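Local coordinates for orphan protein TM0875 (PDB 1O22) that is of unknown function, an orphan protein of Thermotoga maritima whose structure revealed a new fold and which is assembled here from two copies, at residues 123-128 and 142-147; 146-149 and 153-156. All blocks are in the same frame, centred on the assembly; numbering follows the deposited sequence.

In the fold
From the N terminus the chain lays down strands 19-25 and 56-66, which become the neighbours over which the later crossover passes, before it reaches strand 122-128. Contact 1 closes the loop from that strand to helix 137-152 and seats the helix on the sheet near the middle of the chain. Contact 2 spans only the last turn of the same helix and folds the chain just beyond it, on the way to strand 159-165, back onto that turn. The contacts do not nest: they follow one another, sharing Lys146 and Tyr147, with centres about 12 Å apart. Tyr123 of contact 1 packs against Phe148 of contact 2, so the two aromatic clusters adjoin.

Contact 1: 123-128 and 142-147; sequences YKIYVP and EEFMKY
Phe144 stands with the edge of its ring against the face of Tyr123, an edge-to-face pair with centroids 5.1 Å apart and planes at 65°. The leading atom is CZ of Phe144, which sits over the tyrosine ring toward its rim and comes to 3.5 Å from CG of Tyr123. Further back along the same phenylalanine, CD1 takes the methyl CG2 of Ile125 at 3.8 Å, so two residues from one side of the strand hold a single ring. Tyr147, one helical turn on, brings CE2 to the edge of this group, 4.5 Å from CE1 of Tyr123. Phe144 reaches the strand because its CG is anti to the backbone N (chi1 169°), which carries the ring out from the helix. With an alanine in place of Tyr123, the edge of Phe144 would probably lose the face it leans on, opening a gap between helix and strand and leaving the phenylalanine ring freer to turn. In the second shell, Ile59 of strand 56-66 also packs on Phe144, and the hydroxyl of Tyr147 is hydrogen-bonded to OD2 of Asp109. Backbone bonds to Phe60 and Lys62 fix Tyr123 within the sheet, while on the strand's other side Lys124 makes a salt bridge to Glu104 of the second subunit. The axes of segments 123-128 and 142-147 come within 11.2 Å of each other, as part of a beta-alpha-beta crossover: in one mixed sheet, helix 137-152 links strands 122-128 and 159-165, which run in the same direction with 56-66 and 19-25 between them.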
ATOM      1  N   TYR A 123      -7.013   1.846   4.389  1.00 19.41           N
ATOM      2  CA  TYR A 123      -8.064   1.007   4.944  1.00 20.94           C
ATOM      3  C   TYR A 123      -9.198   0.939   3.950  1.00 19.89           C
ATOM      4  O   TYR A 123      -9.460   1.897   3.288  1.00 17.40           O
ATOM      5  CB  TYR A 123      -8.573   1.574   6.267  1.00 20.08           C
ATOM      6  CG  TYR A 123      -7.565   1.493   7.379  1.00 20.39           C
ATOM      7  CD1 TYR A 123      -7.612   0.469   8.313  1.00 20.36           C
ATOM      8  CD2 TYR A 123      -6.585   2.455   7.515  1.00 22.55           C
ATOM      9  CE1 TYR A 123      -6.697   0.410   9.347  1.00 21.84           C
ATOM     10  CE2 TYR A 123      -5.667   2.406   8.539  1.00 21.21           C
ATOM     11  CZ  TYR A 123      -5.710   1.384   9.449  1.00 22.88           C
ATOM     12  OH  TYR A 123      -4.781   1.329  10.483  1.00 21.57           O
ATOM     13  N   LYS A 124      -9.846  -0.217   3.874  1.00 19.41           N
ATOM     14  CA  LYS A 124     -11.048  -0.403   3.057  1.00 20.50           C
ATOM     15  C   LYS A 124     -12.084  -1.019   3.973  1.00 18.11           C
ATOM     16  O   LYS A 124     -11.802  -2.005   4.642  1.00 20.60           O
ATOM     17  CB  LYS A 124     -10.758  -1.366   1.908  1.00 21.23           C
ATOM     18  CG  LYS A 124      -9.731  -0.898   0.895  1.00 27.00           C
ATOM     19  CD  LYS A 124      -9.390  -2.036  -0.044  1.00 40.24           C
ATOM     20  CE  LYS A 124      -8.610  -1.591  -1.264  1.00 49.78           C
ATOM     21  NZ  LYS A 124      -8.086  -2.807  -1.977  1.00 56.32           N
ATOM     22  N   ILE A 125     -13.254  -0.403   4.057  1.00 17.42           N
ATOM     23  CA  ILE A 125     -14.322  -0.950   4.831  1.00 21.12           C
ATOM     24  C   ILE A 125     -15.473  -1.346   3.957  1.00 20.39           C
ATOM     25  O   ILE A 125     -15.711  -0.756   2.914  1.00 18.37           O
ATOM     26  CB  ILE A 125     -14.750   0.022   5.948  1.00 22.97           C
ATOM     27  CG1 ILE A 125     -15.364   1.283   5.399  1.00 26.88           C
ATOM     28  CG2 ILE A 125     -13.509   0.347   6.875  1.00 25.34           C
ATOM     29  CD1 ILE A 125     -16.050   2.090   6.503  1.00 33.07           C
ATOM     30  N   TYR A 126     -16.136  -2.405   4.382  1.00 20.25           N
ATOM     31  CA  TYR A 126     -17.223  -3.026   3.643  1.00 18.94           C
ATOM     32  C   TYR A 126     -18.367  -3.119   4.589  1.00 18.66           C
ATOM     33  O   TYR A 126     -18.208  -3.599   5.722  1.00 17.50           O
ATOM     34  CB  TYR A 126     -16.824  -4.424   3.185  1.00 18.97           C
ATOM     35  CG  TYR A 126     -15.620  -4.391   2.321  1.00 22.46           C
ATOM     36  CD1 TYR A 126     -15.732  -4.267   0.943  1.00 27.36           C
ATOM     37  CD2 TYR A 126     -14.342  -4.471   2.886  1.00 21.01           C
ATOM     38  CE1 TYR A 126     -14.584  -4.207   0.150  1.00 26.15           C
ATOM     39  CE2 TYR A 126     -13.249  -4.428   2.138  1.00 28.78           C
ATOM     40  CZ  TYR A 126     -13.357  -4.302   0.760  1.00 25.87           C
ATOM     41  OH  TYR A 126     -12.194  -4.253   0.048  1.00 30.04           O
ATOM     42  N   VAL A 127     -19.509  -2.595   4.172  1.00 19.36           N
ATOM     43  CA  VAL A 127     -20.680  -2.614   5.007  1.00 18.34           C
ATOM     44  C   VAL A 127     -21.881  -3.087   4.191  1.00 17.60           C
ATOM     45  O   VAL A 127     -21.999  -2.802   3.000  1.00 17.01           O
ATOM     46  CB  VAL A 127     -20.974  -1.242   5.607  1.00 20.03           C
ATOM     47  CG1 VAL A 127     -20.004  -0.923   6.743  1.00 27.76           C
ATOM     48  CG2 VAL A 127     -20.933  -0.142   4.529  1.00 23.44           C
ATOM     49  N   PRO A 128     -22.785  -3.798   4.834  1.00 19.69           N
ATOM     50  CA  PRO A 128     -23.974  -4.263   4.139  1.00 19.91           C
ATOM     51  C   PRO A 128     -24.968  -3.147   3.922  1.00 16.75           C
ATOM     52  O   PRO A 128     -25.197  -2.303   4.799  1.00 14.91           O
ATOM     53  CB  PRO A 128     -24.553  -5.336   5.077  1.00 23.02           C
ATOM     54  CG  PRO A 128     -23.941  -5.126   6.382  1.00 23.65           C
ATOM     55  CD  PRO A 128     -22.771  -4.194   6.248  1.00 22.42           C
ATOM     56  N   GLU A 142     -16.952   8.145  11.738  1.00 21.14           N
ATOM     57  CA  GLU A 142     -16.788   8.196  13.182  1.00 22.56           C
ATOM     58  C   GLU A 142     -16.690   6.797  13.781  1.00 21.71           C
ATOM     59  O   GLU A 142     -15.888   6.573  14.706  1.00 19.83           O
ATOM     60  CB  GLU A 142     -17.879   8.974  13.908  0.65 21.57           C
ATOM     61  CG  GLU A 142     -17.657   8.953  15.441  0.65 29.78           C
ATOM     62  CD  GLU A 142     -16.348   9.628  15.898  0.65 39.71           C
ATOM     63  OE1 GLU A 142     -15.294   8.935  16.143  0.65 34.84           O
ATOM     64  OE2 GLU A 142     -16.374  10.879  16.021  0.65 43.60           O
ATOM     65  N   GLU A 143     -17.486   5.857  13.264  1.00 20.61           N
ATOM     66  CA  GLU A 143     -17.363   4.454  13.708  1.00 21.89           C
ATOM     67  C   GLU A 143     -15.997   3.897  13.341  1.00 19.81           C
ATOM     68  O   GLU A 143     -15.395   3.187  14.124  1.00 18.11           O
ATOM     69  CB  GLU A 143     -18.423   3.550  13.089  1.00 23.18           C
ATOM     70  CG  GLU A 143     -19.681   3.426  13.907  1.00 43.57           C
ATOM     71  CD  GLU A 143     -19.546   2.429  15.055  1.00 58.24           C
ATOM     72  OE1 GLU A 143     -19.627   1.182  14.815  1.00 58.07           O
ATOM     73  OE2 GLU A 143     -19.384   2.905  16.204  1.00 63.84           O
ATOM     74  N   PHE A 144     -15.557   4.141  12.111  1.00 19.40           N
ATOM     75  CA  PHE A 144     -14.264   3.657  11.683  1.00 18.42           C
ATOM     76  C   PHE A 144     -13.138   4.179  12.597  1.00 18.71           C
ATOM     77  O   PHE A 144     -12.225   3.423  12.924  1.00 17.33           O
ATOM     78  CB  PHE A 144     -13.942   3.998  10.235  1.00 15.73           C
ATOM     79  CG  PHE A 144     -12.536   3.741   9.898  1.00 14.33           C
ATOM     80  CD1 PHE A 144     -12.077   2.444   9.741  1.00 16.46           C
ATOM     81  CD2 PHE A 144     -11.633   4.795   9.792  1.00 16.64           C
ATOM     82  CE1 PHE A 144     -10.739   2.188   9.472  1.00 18.96           C
ATOM     83  CE2 PHE A 144     -10.289   4.543   9.551  1.00 22.32           C
ATOM     84  CZ  PHE A 144      -9.846   3.253   9.358  1.00 22.91           C
HETATM   85  N   MSE A 145     -13.225   5.454  12.994  1.00 19.31           N
HETATM   86  CA  MSE A 145     -12.189   6.095  13.797  1.00 20.60           C
HETATM   87  C   MSE A 145     -12.130   5.557  15.229  1.00 19.55           C
HETATM   88  O   MSE A 145     -11.027   5.427  15.794  1.00 18.20           O
HETATM   89  CB  MSE A 145     -12.279   7.616  13.742  1.00 19.49           C
HETATM   90  CG  MSE A 145     -11.900   8.193  12.379  1.00 16.09           C
HETATM   91 SE   MSE A 145     -10.145   7.592  11.649  1.00 32.79          SE
HETATM   92  CE  MSE A 145      -8.927   8.750  12.906  1.00 22.67           C
ATOM     93  N   LYS A 146     -13.274   5.122  15.753  1.00 20.24           N
ATOM     94  CA  LYS A 146     -13.281   4.404  17.027  1.00 23.26           C
ATOM     95  C   LYS A 146     -12.540   3.085  16.896  1.00 20.58           C
ATOM     96  O   LYS A 146     -11.734   2.761  17.740  1.00 20.69           O
ATOM     97  CB  LYS A 146     -14.688   4.094  17.499  1.00 24.28           C
ATOM     98  CG  LYS A 146     -15.372   5.167  18.261  1.00 38.05           C
ATOM     99  CD  LYS A 146     -16.797   4.726  18.624  1.00 47.39           C
ATOM    100  CE  LYS A 146     -17.885   5.270  17.671  1.00 49.29           C
ATOM    101  NZ  LYS A 146     -18.650   6.445  18.243  1.00 44.52           N
ATOM    102  N   TYR A 147     -12.857   2.314  15.851  1.00 17.97           N
ATOM    103  CA  TYR A 147     -12.122   1.110  15.521  1.00 18.44           C
ATOM    104  C   TYR A 147     -10.619   1.369  15.393  1.00 18.74           C
ATOM    105  O   TYR A 147      -9.802   0.618  15.964  1.00 15.93           O
ATOM    106  CB  TYR A 147     -12.626   0.458  14.208  1.00 18.82           C
ATOM    107  CG  TYR A 147     -11.644  -0.533  13.648  1.00 19.15           C
ATOM    108  CD1 TYR A 147     -11.581  -1.851  14.144  1.00 22.78           C
ATOM    109  CD2 TYR A 147     -10.749  -0.169  12.654  1.00 22.20           C
ATOM    110  CE1 TYR A 147     -10.664  -2.763  13.651  1.00 16.86           C
ATOM    111  CE2 TYR A 147      -9.819  -1.064  12.171  1.00 23.63           C
ATOM    112  CZ  TYR A 147      -9.794  -2.367  12.647  1.00 27.54           C
ATOM    113  OH  TYR A 147      -8.856  -3.253  12.123  1.00 27.35           O
TER

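Contact 2: 146-149 and 153-156; sequences KYFF and GWNP
Phe149 and Trp154 meet edge against edge: CD1 of Phe149 lies near the plane of the indole and CE3 of Trp154 near the plane of the phenyl ring, 3.9 Å apart. The ring of Tyr159 stacks on Phe149. The other ortho carbon of Phe149, CD2, comes to 3.7 Å from CB of Pro156, and the two side chains run past each other in opposite directions, with CB of Phe149 close to CG of the proline. Phe148 completes the group with a looser, slanted approach, its CE2 standing 4.3 Å from CZ3 of Trp154. Its ring also meets that of Tyr23 in strand 19-25. The chi1 of Phe149, -68°, puts CG anti to the carbonyl carbon, and the ring is thereby fitted between tryptophan and proline.

The backbone that brings these groups together is a Schellman motif at the C-terminal end of helix 137-152. Gly153 leaves the helix with a positive phi of 83°, and the amide N of Trp154 then returns to the O of Phe149 in a bond of 3.0 Å. That bond is nearly straight at hydrogen, although the donor stands above the carbonyl plane. Contact between the side chains of Phe149 and Trp154 is the apolar pairing that commonly accompanies this motif, bridging the last helical turn and the residue beyond the glycine. Past the tryptophan, OD1 of Asn155 accepts a hydrogen bond from the amide of Gly157, an Asx turn on the way to strand 159-165.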
ATOM      1  N   LYS A 146     -13.274   5.122  15.753  1.00 20.24           N
ATOM      2  CA  LYS A 146     -13.281   4.404  17.027  1.00 23.26           C
ATOM      3  C   LYS A 146     -12.540   3.085  16.896  1.00 20.58           C
ATOM      4  O   LYS A 146     -11.734   2.761  17.740  1.00 20.69           O
ATOM      5  CB  LYS A 146     -14.688   4.094  17.499  1.00 24.28           C
ATOM      6  CG  LYS A 146     -15.372   5.167  18.261  1.00 38.05           C
ATOM      7  CD  LYS A 146     -16.797   4.726  18.624  1.00 47.39           C
ATOM      8  CE  LYS A 146     -17.885   5.270  17.671  1.00 49.29           C
ATOM      9  NZ  LYS A 146     -18.650   6.445  18.243  1.00 44.52           N
ATOM     10  N   TYR A 147     -12.857   2.314  15.851  1.00 17.97           N
ATOM     11  CA  TYR A 147     -12.122   1.110  15.521  1.00 18.44           C
ATOM     12  C   TYR A 147     -10.619   1.369  15.393  1.00 18.74           C
ATOM     13  O   TYR A 147      -9.802   0.618  15.964  1.00 15.93           O
ATOM     14  CB  TYR A 147     -12.626   0.458  14.208  1.00 18.82           C
ATOM     15  CG  TYR A 147     -11.644  -0.533  13.648  1.00 19.15           C
ATOM     16  CD1 TYR A 147     -11.581  -1.851  14.144  1.00 22.78           C
ATOM     17  CD2 TYR A 147     -10.749  -0.169  12.654  1.00 22.20           C
ATOM     18  CE1 TYR A 147     -10.664  -2.763  13.651  1.00 16.86           C
ATOM     19  CE2 TYR A 147      -9.819  -1.064  12.171  1.00 23.63           C
ATOM     20  CZ  TYR A 147      -9.794  -2.367  12.647  1.00 27.54           C
ATOM     21  OH  TYR A 147      -8.856  -3.253  12.123  1.00 27.35           O
ATOM     22  N   PHE A 148     -10.266   2.404  14.642  1.00 18.06           N
ATOM     23  CA  PHE A 148      -8.877   2.736  14.363  1.00 19.91           C
ATOM     24  C   PHE A 148      -8.080   3.054  15.652  1.00 18.14           C
ATOM     25  O   PHE A 148      -7.054   2.457  15.929  1.00 18.71           O
ATOM     26  CB  PHE A 148      -8.785   3.894  13.343  1.00 18.47           C
ATOM     27  CG  PHE A 148      -7.366   4.403  13.131  1.00 15.94           C
ATOM     28  CD1 PHE A 148      -6.498   3.756  12.290  1.00 18.54           C
ATOM     29  CD2 PHE A 148      -6.903   5.509  13.847  1.00 22.09           C
ATOM     30  CE1 PHE A 148      -5.195   4.191  12.146  1.00 18.84           C
ATOM     31  CE2 PHE A 148      -5.612   5.975  13.690  1.00 18.31           C
ATOM     32  CZ  PHE A 148      -4.744   5.308  12.860  1.00 17.66           C
ATOM     33  N   PHE A 149      -8.581   3.973  16.453  1.00 19.91           N
ATOM     34  CA  PHE A 149      -7.913   4.321  17.707  1.00 21.15           C
ATOM     35  C   PHE A 149      -7.828   3.117  18.634  1.00 22.03           C
ATOM     36  O   PHE A 149      -6.781   2.847  19.182  1.00 22.64           O
ATOM     37  CB  PHE A 149      -8.597   5.524  18.396  1.00 15.76           C
ATOM     38  CG  PHE A 149      -8.437   6.810  17.645  1.00 18.09           C
ATOM     39  CD1 PHE A 149      -7.201   7.203  17.185  1.00 20.77           C
ATOM     40  CD2 PHE A 149      -9.537   7.602  17.338  1.00 17.97           C
ATOM     41  CE1 PHE A 149      -7.054   8.370  16.479  1.00 25.30           C
ATOM     42  CE2 PHE A 149      -9.374   8.763  16.627  1.00 20.32           C
ATOM     43  CZ  PHE A 149      -8.144   9.140  16.201  1.00 20.08           C
ATOM     44  N   GLY A 153      -4.539   1.078  20.448  1.00 23.35           N
ATOM     45  CA  GLY A 153      -4.483   1.176  21.882  1.00 23.49           C
ATOM     46  C   GLY A 153      -4.571   2.597  22.359  1.00 23.83           C
ATOM     47  O   GLY A 153      -4.078   2.891  23.392  1.00 20.42           O
ATOM     48  N   TRP A 154      -5.196   3.489  21.602  1.00 25.13           N
ATOM     49  CA  TRP A 154      -5.257   4.897  21.971  1.00 25.38           C
ATOM     50  C   TRP A 154      -6.675   5.237  22.347  1.00 24.38           C
ATOM     51  O   TRP A 154      -7.575   4.581  21.900  1.00 24.41           O
ATOM     52  CB  TRP A 154      -4.791   5.783  20.801  1.00 25.35           C
ATOM     53  CG  TRP A 154      -3.427   5.482  20.318  1.00 22.77           C
ATOM     54  CD1 TRP A 154      -2.391   4.932  21.043  1.00 29.01           C
ATOM     55  CD2 TRP A 154      -2.902   5.733  19.012  1.00 21.23           C
ATOM     56  NE1 TRP A 154      -1.276   4.805  20.249  1.00 23.97           N
ATOM     57  CE2 TRP A 154      -1.565   5.272  18.996  1.00 23.65           C
ATOM     58  CE3 TRP A 154      -3.433   6.286  17.839  1.00 24.78           C
ATOM     59  CZ2 TRP A 154      -0.747   5.361  17.865  1.00 28.41           C
ATOM     60  CZ3 TRP A 154      -2.626   6.357  16.704  1.00 25.99           C
ATOM     61  CH2 TRP A 154      -1.297   5.881  16.729  1.00 29.02           C
ATOM     62  N   ASN A 155      -6.858   6.262  23.173  1.00 23.89           N
ATOM     63  CA  ASN A 155      -8.173   6.743  23.582  1.00 25.51           C
ATOM     64  C   ASN A 155      -8.756   7.720  22.541  1.00 24.21           C
ATOM     65  O   ASN A 155      -8.213   8.810  22.327  1.00 20.74           O
ATOM     66  CB  ASN A 155      -8.062   7.411  24.958  1.00 26.64           C
ATOM     67  CG  ASN A 155      -9.420   7.774  25.591  1.00 35.26           C
ATOM     68  OD1 ASN A 155     -10.483   7.769  24.950  1.00 39.89           O
ATOM     69  ND2 ASN A 155      -9.369   8.113  26.877  1.00 37.48           N
ATOM     70  N   PRO A 156      -9.868   7.344  21.907  1.00 25.51           N
ATOM     71  CA  PRO A 156     -10.465   8.182  20.856  1.00 25.36           C
ATOM     72  C   PRO A 156     -10.866   9.576  21.323  1.00 27.47           C
ATOM     73  O   PRO A 156     -10.881  10.479  20.511  1.00 32.26           O
ATOM     74  CB  PRO A 156     -11.686   7.370  20.392  1.00 29.37           C
ATOM     75  CG  PRO A 156     -11.503   5.975  20.922  1.00 30.43           C
ATOM     76  CD  PRO A 156     -10.614   6.086  22.120  1.00 28.10           C
TER